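Local structure of 2,3-dehydroadipyl-CoA hydratase (Escherichia coli, 4FZW) at residues L130-T134 / L135-P139; N81-R84 / P85-A89; R146-S150 / V151-L155; L212-S215 / Q216-L220. The protein catalyses the reversible hydration of 2,3-dehydroadipyl-CoA to 3-hydroxyadipyl-CoA, a step in the bacterial breakdown of phenylacetate. All blocks are in the same frame, centred on the assembly; numbering follows the deposited sequence.

Interaction 1: residues L130-T134 / L135-P139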
loop_
_atom_site.group_PDB
_atom_site.type_symbol
_atom_site.label_atom_id
_atom_site.label_comp_id
_atom_site.label_asym_id
_atom_site.label_seq_id
_atom_site.Cartn_x
_atom_site.Cartn_y
_atom_site.Cartn_z
ATOM N N LEU B 130 15.148 23.071 -3.029
ATOM C CA LEU B 130 15.788 22.143 -2.108
ATOM C C LEU B 130 17.273 21.989 -2.470
ATOM O O LEU B 130 17.665 21.015 -3.113
ATOM C CB LEU B 130 15.061 20.786 -2.153
ATOM C CG LEU B 130 13.621 20.760 -1.609
ATOM C CD1 LEU B 130 12.789 19.708 -2.319
ATOM C CD2 LEU B 130 13.564 20.537 -0.067
ATOM N N PRO B 131 18.112 22.949 -2.044
ATOM C CA PRO B 131 19.522 22.915 -2.453
ATOM C C PRO B 131 20.374 21.998 -1.575
ATOM O O PRO B 131 21.586 22.194 -1.513
ATOM C CB PRO B 131 19.967 24.357 -2.246
ATOM C CG PRO B 131 19.196 24.794 -1.079
ATOM C CD PRO B 131 17.850 24.077 -1.133
ATOM N N GLU B 132 19.758 21.016 -0.923
ATOM C CA GLU B 132 20.490 20.047 -0.080
ATOM C C GLU B 132 21.542 19.283 -0.871
ATOM O O GLU B 132 22.663 19.109 -0.415
ATOM C CB GLU B 132 19.536 19.047 0.588
ATOM C CG GLU B 132 18.786 19.599 1.810
ATOM C CD GLU B 132 17.452 20.248 1.484
ATOM O OE1 GLU B 132 17.188 20.533 0.304
ATOM O OE2 GLU B 132 16.657 20.479 2.418
ATOM N N ILE B 133 21.171 18.847 -2.069
ATOM C CA ILE B 133 22.079 18.111 -2.937
ATOM C C ILE B 133 23.385 18.877 -3.221
ATOM O O ILE B 133 24.418 18.262 -3.437
ATOM C CB ILE B 133 21.386 17.718 -4.269
ATOM C CG1 ILE B 133 22.148 16.601 -4.993
ATOM C CG2 ILE B 133 21.229 18.922 -5.182
ATOM C CD1 ILE B 133 22.005 15.212 -4.394
ATOM N N THR B 134 23.356 20.206 -3.199
ATOM C CA THR B 134 24.575 20.976 -3.469
ATOM C C THR B 134 25.564 20.905 -2.305
ATOM O O THR B 134 26.780 21.061 -2.488
ATOM C CB THR B 134 24.310 22.484 -3.840
ATOM O OG1 THR B 134 23.905 23.215 -2.679
ATOM C CG2 THR B 134 23.248 22.616 -4.927
ATOM N N LEU B 135 25.040 20.648 -1.109
ATOM C CA LEU B 135 25.877 20.516 0.085
ATOM C C LEU B 135 26.458 19.105 0.203
ATOM O O LEU B 135 27.350 18.865 0.998
ATOM C CB LEU B 135 25.071 20.873 1.332
ATOM C CG LEU B 135 24.428 22.260 1.286
ATOM C CD1 LEU B 135 23.171 22.331 2.151
ATOM C CD2 LEU B 135 25.441 23.332 1.678
ATOM N N GLY B 136 25.957 18.182 -0.609
ATOM C CA GLY B 136 26.393 16.796 -0.554
ATOM C C GLY B 136 25.494 15.945 0.322
ATOM O O GLY B 136 25.865 14.856 0.739
ATOM N N ILE B 137 24.305 16.461 0.617
ATOM C CA ILE B 137 23.297 15.721 1.377
ATOM C C ILE B 137 22.027 15.545 0.540
ATOM O O ILE B 137 22.079 15.473 -0.698
ATOM C CB ILE B 137 22.965 16.399 2.749
ATOM C CG1 ILE B 137 22.698 17.899 2.580
ATOM C CG2 ILE B 137 24.100 16.216 3.734
ATOM C CD1 ILE B 137 22.058 18.560 3.796
ATOM N N MET B 138 20.888 15.463 1.216
ATOM C CA MET B 138 19.616 15.431 0.525
ATOM C C MET B 138 18.537 15.971 1.445
ATOM O O MET B 138 18.822 16.339 2.586
ATOM C CB MET B 138 19.295 14.017 0.046
ATOM C CG MET B 138 19.193 12.982 1.159
ATOM S SD MET B 138 18.916 11.320 0.529
ATOM C CE MET B 138 17.175 11.094 0.791
ATOM N N PRO B 139 17.298 16.072 0.939
ATOM C CA PRO B 139 16.221 16.491 1.832
ATOM C C PRO B 139 16.040 15.503 2.986
ATOM O O PRO B 139 16.081 14.269 2.813
ATOM C CB PRO B 139 15.003 16.512 0.913
ATOM C CG PRO B 139 15.585 16.889 -0.420
ATOM C CD PRO B 139 16.888 16.119 -0.476
#

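Interaction 2: residues N81-R84 / P85-A89. With GOL (glycerol), chain G.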
loop_
_atom_site.group_PDB
_atom_site.type_symbol
_atom_site.label_atom_id
_atom_site.label_comp_id
_atom_site.label_asym_id
_atom_site.label_seq_id
_atom_site.Cartn_x
_atom_site.Cartn_y
_atom_site.Cartn_z
ATOM N N ASN B 81 20.522 9.001 16.106
ATOM C CA ASN B 81 19.752 9.268 17.313
ATOM C C ASN B 81 19.226 10.704 17.434
ATOM O O ASN B 81 18.761 11.108 18.504
ATOM C CB ASN B 81 20.574 8.911 18.553
ATOM N N ASP B 82 19.292 11.464 16.340
ATOM C CA ASP B 82 18.865 12.862 16.327
ATOM C C ASP B 82 17.408 13.052 16.746
ATOM O O ASP B 82 16.543 12.243 16.416
ATOM C CB ASP B 82 19.080 13.465 14.933
ATOM C CG ASP B 82 18.952 14.981 14.917
ATOM O OD1 ASP B 82 18.399 15.560 15.872
ATOM O OD2 ASP B 82 19.405 15.594 13.933
ATOM N N THR B 83 17.149 14.144 17.459
ATOM C CA THR B 83 15.807 14.482 17.933
ATOM C C THR B 83 14.902 15.042 16.838
ATOM O O THR B 83 13.686 14.833 16.863
ATOM C CB THR B 83 15.878 15.528 19.070
ATOM O OG1 THR B 83 14.565 15.762 19.592
ATOM C CG2 THR B 83 16.469 16.845 18.558
ATOM N N ARG B 84 15.509 15.735 15.876
ATOM C CA ARG B 84 14.782 16.518 14.866
ATOM C C ARG B 84 13.659 15.792 14.114
ATOM O O ARG B 84 12.583 16.350 13.921
ATOM C CB ARG B 84 15.756 17.133 13.860
ATOM C CG ARG B 84 16.261 18.516 14.235
ATOM C CD ARG B 84 17.278 19.001 13.222
ATOM N NE ARG B 84 16.757 20.088 12.405
ATOM C CZ ARG B 84 16.758 21.359 12.789
ATOM N NH1 ARG B 84 17.245 21.684 13.980
ATOM N NH2 ARG B 84 16.272 22.299 11.992
ATOM N N PRO B 85 13.912 14.551 13.673
ATOM C CA PRO B 85 12.881 13.848 12.905
ATOM C C PRO B 85 11.542 13.682 13.621
ATOM O O PRO B 85 10.499 13.724 12.962
ATOM C CB PRO B 85 13.541 12.508 12.614
ATOM C CG PRO B 85 14.997 12.893 12.437
ATOM C CD PRO B 85 15.237 13.923 13.505
ATOM N N GLN B 86 11.557 13.532 14.941
ATOM C CA GLN B 86 10.321 13.356 15.699
ATOM C C GLN B 86 9.602 14.694 15.878
ATOM O O GLN B 86 8.390 14.732 16.072
ATOM C CB GLN B 86 10.621 12.742 17.072
ATOM C CG GLN B 86 11.371 13.723 17.969
ATOM C CD GLN B 86 11.677 13.192 19.352
ATOM O OE1 GLN B 86 11.676 11.975 19.599
ATOM N NE2 GLN B 86 11.952 14.117 20.275
ATOM N N LEU B 87 10.348 15.795 15.825
ATOM C CA LEU B 87 9.731 17.132 15.839
ATOM C C LEU B 87 8.964 17.370 14.540
ATOM O O LEU B 87 7.823 17.838 14.551
ATOM C CB LEU B 87 10.776 18.220 16.036
ATOM C CG LEU B 87 11.678 18.121 17.263
ATOM C CD1 LEU B 87 12.547 19.373 17.370
ATOM C CD2 LEU B 87 10.834 17.921 18.519
ATOM N N TRP B 88 9.590 17.017 13.420
ATOM C CA TRP B 88 8.908 17.042 12.121
ATOM C C TRP B 88 7.610 16.216 12.128
ATOM O O TRP B 88 6.591 16.675 11.614
ATOM C CB TRP B 88 9.859 16.602 10.990
ATOM C CG TRP B 88 10.908 17.657 10.665
ATOM C CD1 TRP B 88 12.182 17.732 11.155
ATOM C CD2 TRP B 88 10.746 18.797 9.799
ATOM N NE1 TRP B 88 12.826 18.836 10.641
ATOM C CE2 TRP B 88 11.967 19.505 9.808
ATOM C CE3 TRP B 88 9.684 19.281 9.017
ATOM C CZ2 TRP B 88 12.160 20.680 9.062
ATOM C CZ3 TRP B 88 9.879 20.450 8.274
ATOM C CH2 TRP B 88 11.109 21.131 8.305
ATOM N N ALA B 89 7.626 15.021 12.727
ATOM C CA ALA B 89 6.411 14.190 12.763
ATOM C C ALA B 89 5.389 14.766 13.719
ATOM O O ALA B 89 4.193 14.587 13.532
ATOM C CB ALA B 89 6.712 12.729 13.124
HETATM C C1 GOL G . 17.564 19.748 6.228
HETATM O O1 GOL G . 16.879 18.945 5.288
HETATM C C2 GOL G . 17.289 19.328 7.656
HETATM O O2 GOL G . 18.178 18.415 8.216
HETATM C C3 GOL G . 16.494 20.218 8.590
HETATM O O3 GOL G . 15.888 19.519 9.647
#

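Interaction 3: residues R146-S150 / V151-L155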
loop_
_atom_site.group_PDB
_atom_site.type_symbol
_atom_site.label_atom_id
_atom_site.label_comp_id
_atom_site.label_asym_id
_atom_site.label_seq_id
_atom_site.Cartn_x
_atom_site.Cartn_y
_atom_site.Cartn_z
ATOM N N ARG B 146 7.076 14.812 -0.349
ATOM C CA ARG B 146 5.905 15.648 -0.473
ATOM C C ARG B 146 5.884 16.428 -1.792
ATOM O O ARG B 146 4.817 16.658 -2.356
ATOM C CB ARG B 146 5.783 16.546 0.740
ATOM C CG ARG B 146 5.046 15.869 1.843
ATOM C CD ARG B 146 4.862 16.760 3.030
ATOM N NE ARG B 146 6.025 16.681 3.893
ATOM C CZ ARG B 146 5.995 16.237 5.143
ATOM N NH1 ARG B 146 4.853 15.849 5.681
ATOM N NH2 ARG B 146 7.105 16.198 5.858
ATOM N N LEU B 147 7.061 16.781 -2.294
ATOM C CA LEU B 147 7.154 17.566 -3.511
ATOM C C LEU B 147 6.667 16.785 -4.740
ATOM O O LEU B 147 5.858 17.292 -5.545
ATOM C CB LEU B 147 8.586 18.095 -3.709
ATOM C CG LEU B 147 8.802 19.067 -4.881
ATOM C CD1 LEU B 147 7.767 20.199 -4.878
ATOM C CD2 LEU B 147 10.204 19.630 -4.862
ATOM N N ILE B 148 7.136 15.547 -4.872
ATOM C CA ILE B 148 6.785 14.744 -6.041
ATOM C C ILE B 148 5.285 14.446 -6.045
ATOM O O ILE B 148 4.657 14.363 -7.094
ATOM C CB ILE B 148 7.640 13.456 -6.116
ATOM C CG1 ILE B 148 7.332 12.654 -7.376
ATOM C CG2 ILE B 148 7.467 12.629 -4.870
ATOM C CD1 ILE B 148 8.452 11.692 -7.753
ATOM N N ARG B 149 4.711 14.319 -4.854
ATOM C CA ARG B 149 3.287 14.043 -4.719
ATOM C C ARG B 149 2.412 15.185 -5.235
ATOM O O ARG B 149 1.248 14.977 -5.569
ATOM C CB ARG B 149 2.933 13.645 -3.262
ATOM C CG ARG B 149 3.244 12.180 -2.973
ATOM C CD ARG B 149 2.923 11.774 -1.530
ATOM N NE ARG B 149 3.064 10.331 -1.324
ATOM C CZ ARG B 149 4.224 9.706 -1.120
ATOM N NH1 ARG B 149 5.362 10.390 -1.086
ATOM N NH2 ARG B 149 4.251 8.390 -0.951
ATOM N N SER B 150 2.963 16.391 -5.320
ATOM C CA SER B 150 2.147 17.528 -5.749
ATOM C C SER B 150 2.617 18.237 -7.021
ATOM O O SER B 150 1.881 19.033 -7.546
ATOM C CB SER B 150 1.979 18.541 -4.615
ATOM O OG SER B 150 3.192 19.214 -4.338
ATOM N N VAL B 151 3.824 17.953 -7.512
ATOM C CA VAL B 151 4.298 18.567 -8.765
ATOM C C VAL B 151 4.807 17.589 -9.838
ATOM O O VAL B 151 5.300 18.015 -10.879
ATOM C CB VAL B 151 5.373 19.663 -8.522
ATOM C CG1 VAL B 151 5.008 20.507 -7.325
ATOM C CG2 VAL B 151 6.761 19.070 -8.393
ATOM N N GLY B 152 4.687 16.285 -9.592
ATOM C CA GLY B 152 5.067 15.299 -10.595
ATOM C C GLY B 152 6.543 14.936 -10.566
ATOM O O GLY B 152 7.363 15.654 -9.982
ATOM N N LYS B 153 6.901 13.832 -11.215
ATOM C CA LYS B 153 8.263 13.311 -11.111
ATOM C C LYS B 153 9.339 14.179 -11.764
ATOM O O LYS B 153 10.478 14.242 -11.297
ATOM C CB LYS B 153 8.349 11.869 -11.648
ATOM C CG LYS B 153 9.374 11.056 -10.880
ATOM C CD LYS B 153 10.202 10.189 -11.790
ATOM C CE LYS B 153 9.319 9.525 -12.812
ATOM N NZ LYS B 153 10.051 8.572 -13.674
ATOM N N SER B 154 8.982 14.851 -12.843
ATOM C CA SER B 154 9.987 15.573 -13.590
ATOM C C SER B 154 10.472 16.782 -12.822
ATOM O O SER B 154 11.666 16.914 -12.561
ATOM C CB SER B 154 9.506 15.929 -14.995
ATOM O OG SER B 154 10.632 16.007 -15.858
ATOM N N LEU B 155 9.545 17.642 -12.420
ATOM C CA LEU B 155 9.917 18.850 -11.685
ATOM C C LEU B 155 10.566 18.545 -10.330
ATOM O O LEU B 155 11.606 19.090 -10.022
ATOM C CB LEU B 155 8.716 19.778 -11.508
ATOM C CG LEU B 155 9.121 21.129 -10.899
ATOM C CD1 LEU B 155 10.227 21.801 -11.734
ATOM C CD2 LEU B 155 7.907 22.066 -10.738
#

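Interaction 4: residues L212-S215 / Q216-L220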
loop_
_atom_site.group_PDB
_atom_site.type_symbol
_atom_site.label_atom_id
_atom_site.label_comp_id
_atom_site.label_asym_id
_atom_site.label_seq_id
_atom_site.Cartn_x
_atom_site.Cartn_y
_atom_site.Cartn_z
ATOM N N LEU B 212 -7.944 14.140 4.266
ATOM C CA LEU B 212 -6.925 14.566 3.307
ATOM C C LEU B 212 -5.545 13.969 3.609
ATOM O O LEU B 212 -4.842 13.544 2.683
ATOM C CB LEU B 212 -6.843 16.096 3.201
ATOM C CG LEU B 212 -8.048 16.839 2.612
ATOM C CD1 LEU B 212 -8.147 18.289 3.142
ATOM C CD2 LEU B 212 -8.038 16.796 1.083
ATOM N N ARG B 213 -5.153 13.951 4.886
ATOM C CA ARG B 213 -3.883 13.326 5.287
ATOM C C ARG B 213 -3.837 11.832 4.938
ATOM O O ARG B 213 -2.806 11.311 4.524
ATOM C CB ARG B 213 -3.642 13.488 6.787
ATOM C CG ARG B 213 -3.650 14.929 7.286
ATOM C CD ARG B 213 -3.665 14.964 8.806
ATOM N NE ARG B 213 -2.499 14.307 9.387
ATOM C CZ ARG B 213 -2.289 14.178 10.691
ATOM N NH1 ARG B 213 -1.191 13.568 11.132
ATOM N NH2 ARG B 213 -3.180 14.654 11.553
ATOM N N GLN B 214 -4.960 11.144 5.103
ATOM C CA GLN B 214 -4.985 9.708 4.870
ATOM C C GLN B 214 -4.953 9.363 3.388
ATOM O O GLN B 214 -4.542 8.261 3.023
ATOM C CB GLN B 214 -6.191 9.049 5.550
ATOM C CG GLN B 214 -6.189 9.146 7.090
ATOM C CD GLN B 214 -4.976 8.498 7.710
ATOM O OE1 GLN B 214 -4.105 9.183 8.241
ATOM N NE2 GLN B 214 -4.919 7.161 7.668
ATOM N N SER B 215 -5.381 10.294 2.536
ATOM C CA SER B 215 -5.330 10.065 1.096
ATOM C C SER B 215 -3.886 9.779 0.641
ATOM O O SER B 215 -3.657 9.106 -0.373
ATOM C CB SER B 215 -5.944 11.244 0.325
ATOM O OG SER B 215 -5.233 12.441 0.570
ATOM N N GLN B 216 -2.914 10.266 1.412
ATOM C CA GLN B 216 -1.500 10.080 1.082
ATOM C C GLN B 216 -0.954 8.847 1.763
ATOM O O GLN B 216 0.254 8.610 1.722
ATOM C CB GLN B 216 -0.658 11.277 1.545
ATOM C CG GLN B 216 -1.219 12.665 1.227
ATOM C CD GLN B 216 -1.145 13.010 -0.243
ATOM O OE1 GLN B 216 -0.101 13.429 -0.745
ATOM N NE2 GLN B 216 -2.260 12.844 -0.944
ATOM N N GLU B 217 -1.833 8.068 2.398
ATOM C CA GLU B 217 -1.394 6.952 3.242
ATOM C C GLU B 217 -1.999 5.621 2.855
ATOM O O GLU B 217 -1.592 4.582 3.379
ATOM C CB GLU B 217 -1.706 7.202 4.721
ATOM C CG GLU B 217 -1.202 8.536 5.291
ATOM C CD GLU B 217 0.315 8.726 5.184
ATOM O OE1 GLU B 217 1.027 7.736 4.890
ATOM O OE2 GLU B 217 0.797 9.867 5.397
ATOM N N VAL B 218 -2.975 5.634 1.953
ATOM C CA VAL B 218 -3.716 4.406 1.660
ATOM C C VAL B 218 -4.163 4.478 0.216
ATOM O O VAL B 218 -4.312 5.587 -0.318
ATOM C CB VAL B 218 -4.982 4.217 2.584
ATOM C CG1 VAL B 218 -4.698 4.618 4.013
ATOM C CG2 VAL B 218 -6.140 5.054 2.076
ATOM N N ALA B 219 -4.384 3.319 -0.415
ATOM C CA ALA B 219 -4.896 3.294 -1.794
ATOM C C ALA B 219 -6.322 3.860 -1.874
ATOM O O ALA B 219 -7.007 3.974 -0.846
ATOM C CB ALA B 219 -4.828 1.900 -2.390
ATOM N N LEU B 220 -6.758 4.193 -3.094
ATOM C CA LEU B 220 -8.001 4.933 -3.326
ATOM C C LEU B 220 -9.260 4.345 -2.666
ATOM O O LEU B 220 -10.008 5.068 -1.982
ATOM C CB LEU B 220 -8.230 5.156 -4.821
ATOM C CG LEU B 220 -9.577 5.827 -5.116
ATOM C CD1 LEU B 220 -9.797 7.099 -4.255
ATOM C CD2 LEU B 220 -9.736 6.156 -6.582
HETATM O O HOH W 1 -0.739 12.264 5.459
#

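Interaction 1: residues L130-T134 / L135-P139
Glu132 and Ile137 are joined by the outer bond of a Schellman motif, which closes the short helix 132-135 of this crotonase-fold subunit and turns the chain back along its own path. The backbone bonds form two layers. In the outer one Ile137 N reaches Glu132 O at 3.3 Å; in the inner one Gly136 N reaches Ile133 O at 3.2 Å. Glu132 O is gripped a second time by Leu135 N, at 2.9 Å, and these two donors meet it from opposite faces of its carbonyl plane. Gly136 makes the reversal possible: at its positive phi of 95° a side chain would run into the carbonyl oxygen of Leu135.

A further polar bond holds the start of the turn, where Thr134 OG1 donates to Pro131 O at 2.8 Å, in the carbonyl plane. The same oxygen also accepts Thr134 N. Glu132 OE2 is hydrogen-bonded to a glycerol, probably from the crystallisation liquor, which suggests that the carboxylate lines a pocket.

Contacts without polar pairing fill the space between the outgoing and returning chain. The aliphatic part of Glu132 rests on the peptide linking Met138 to Pro139, and a bend at chi2 (90°) slants the carboxylate across the proline ring, OE1 being 4.0 Å from Pro139 CG. Ile133 and Thr134 pack on His200 of a neighbouring subunit. Where the two chain ends come together, Leu130 crosses Pro139 at about a right angle, CD2 lying 4.2 Å from CG of the ring.

Interaction 2: residues N81-R84 / P85-A89
The beginning of helix 84-92, where Arg84 and Trp88 stand one turn apart, is a worked example of a capped helix end that also binds a small molecule. The capping bond runs from Arg84 N to Asp82 OD1, 2.9 Å long and almost straight at 175°; the donor comes from above the carboxylate plane. Asp82 OD2 forms a salt bridge with Lys74, so a second partner helps to fix the capping group. Pro85 follows within the first turn, where its lack of an N-H costs no bond to a preceding turn, and its CD lies 4.1 Å from Asp82 CG.

Regular helical bonding then sets in. Trp88 N meets Arg84 O at 3.1 Å, nearly along the C=O axis, while Leu87 N makes a weak bond to the same oxygen. Trp88 also turns the edge of its indole to that carbonyl, CD1 being 3.1 Å from Arg84 O.

A glycerol, probably from the crystallisation liquor, ties the two side chains together. The Arg84 chain bends at chi3 (110°), which carries NE to 2.9 Å from glycerol O3; the bond is straight (172°) and enters at the edge of the guanidinium, in its plane. Trp88 NE1 gives O3 a second hydrogen bond of 3.3 Å, also from the ring edge. Arg84 NH2 is meanwhile bonded to Leu29 O.

The turn lies against helix 31-46, where Leu87 and Trp88 both touch Leu34, and Trp88 reaches across to Ala109 and Leu116 of helix 109-116.

Interaction 3: residues R146-S150 / V151-L155
Leu147 meets Val151 one turn further along helix 146-162. With CG anti to the backbone N (chi1 -174°), the leucine sends CD1 against both valine methyls, 3.7 Å from Val151 CG1 and 3.8 Å from CG2. Its carbonyl oxygen is shared by two donors, Ser150 N and, at 2.9 Å, Val151 N.

Ile148 comes next. Its O accepts Gly152 N at 3.2 Å, while the side chain lies beside that of Lys153, both pointing the same way, and CD1 sits 3.7 Å from Lys153 CA. Trimming Ile148 to an alanine takes away CD1 and would probably open a gap beside the aliphatic part of Lys153 and against Ser215 of a neighbouring subunit. The polar end of that lysine is held by the same neighbour, where NZ bonds to the carbonyl oxygens of Leu115 and Cys117.

Between Ile148 and Lys153 the helix is kinked. The N atoms of Lys153 and Ser154 make no bond to the preceding turn, and the N-to-C directions of 146-150 and 151-155 differ by 103°. The bend hinges on Gly152, whose phi of 86° would press a side chain against the carbonyl oxygen of Val151.

Arg149 points away from the kink, NH1 donating to Gln145 O and the side chain packing on Val218 of the neighbouring subunit. Ser150 ends the segment with OG 3.7 Å from Val151 CG1, and it touches Gly152 of a third subunit.

Interaction 4: residues L212-S215 / Q216-L220
Gln216 folds back over Ser215 on the closely packed side of this turn. Its chain bends at chi2 (-72°), which returns the amide to the serine, and NE2 makes a weak hydrogen bond of 3.4 Å to Ser215 OG. The serine hydroxyl is modelled as donating in turn to Leu212 O, but at a length too short to be trusted in detail. Neighbouring subunits close over this side: Gln216 touches Leu220 of one and Ile148 of another. Replacing Gln216 with an alanine removes the amide and would probably leave Ser215 OG without this donor and open a gap against those two neighbours.

Beneath the side chains, helix 202-214 runs out in successive bonds between residues three apart, the pattern of a 3-10 turn. Gln216 N reaches Arg213 O at 3.3 Å and Glu217 N reaches Gln214 O at 2.8 Å, each donor standing above the carbonyl plane. The chain then passes through Val218, whose CG2 lies 3.7 Å from Gln214 O, to Ala219, the N-cap of helix 220-235. This link belongs to the C-terminal helical part of the crotonase fold, which in relatives takes part in subunit association.

The other side is looser and bridged by water. Glu217 CG lies over Arg213 O, and a water molecule donates both to that oxygen and, at 2.8 Å, to Glu217 OE2. The Arg213 side chain stays apart from Glu217, its NE 6.8 Å from Glu217 OE2, too far for a salt bridge. Glu217 OE1 instead accepts a hydrogen bond from Gln221 N of a neighbouring subunit.

The bound glycerol relates the first two contacts: interactions 1 and 2 do not touch, their nearest atoms being about 8 Å apart, yet Glu132 OE2 of the former and the Arg84 and Trp88 donors of the latter all bond to it, as does Gly140 N. Such a molecule often marks a pocket, here perhaps one lined by both turns. Interaction 3 follows interaction 1 along the chain and packs on it directly, Leu130 CD1 lying 3.6 Å from Leu147 CD2. Interaction 4 continues the series, with Gln216 OE1 3.5 Å from Arg149 CD. Interactions 1, 3 and 4 all meet other subunits through several residues, whereas interaction 2 does so through Pro85, which packs on Arg228 of a neighbouring subunit.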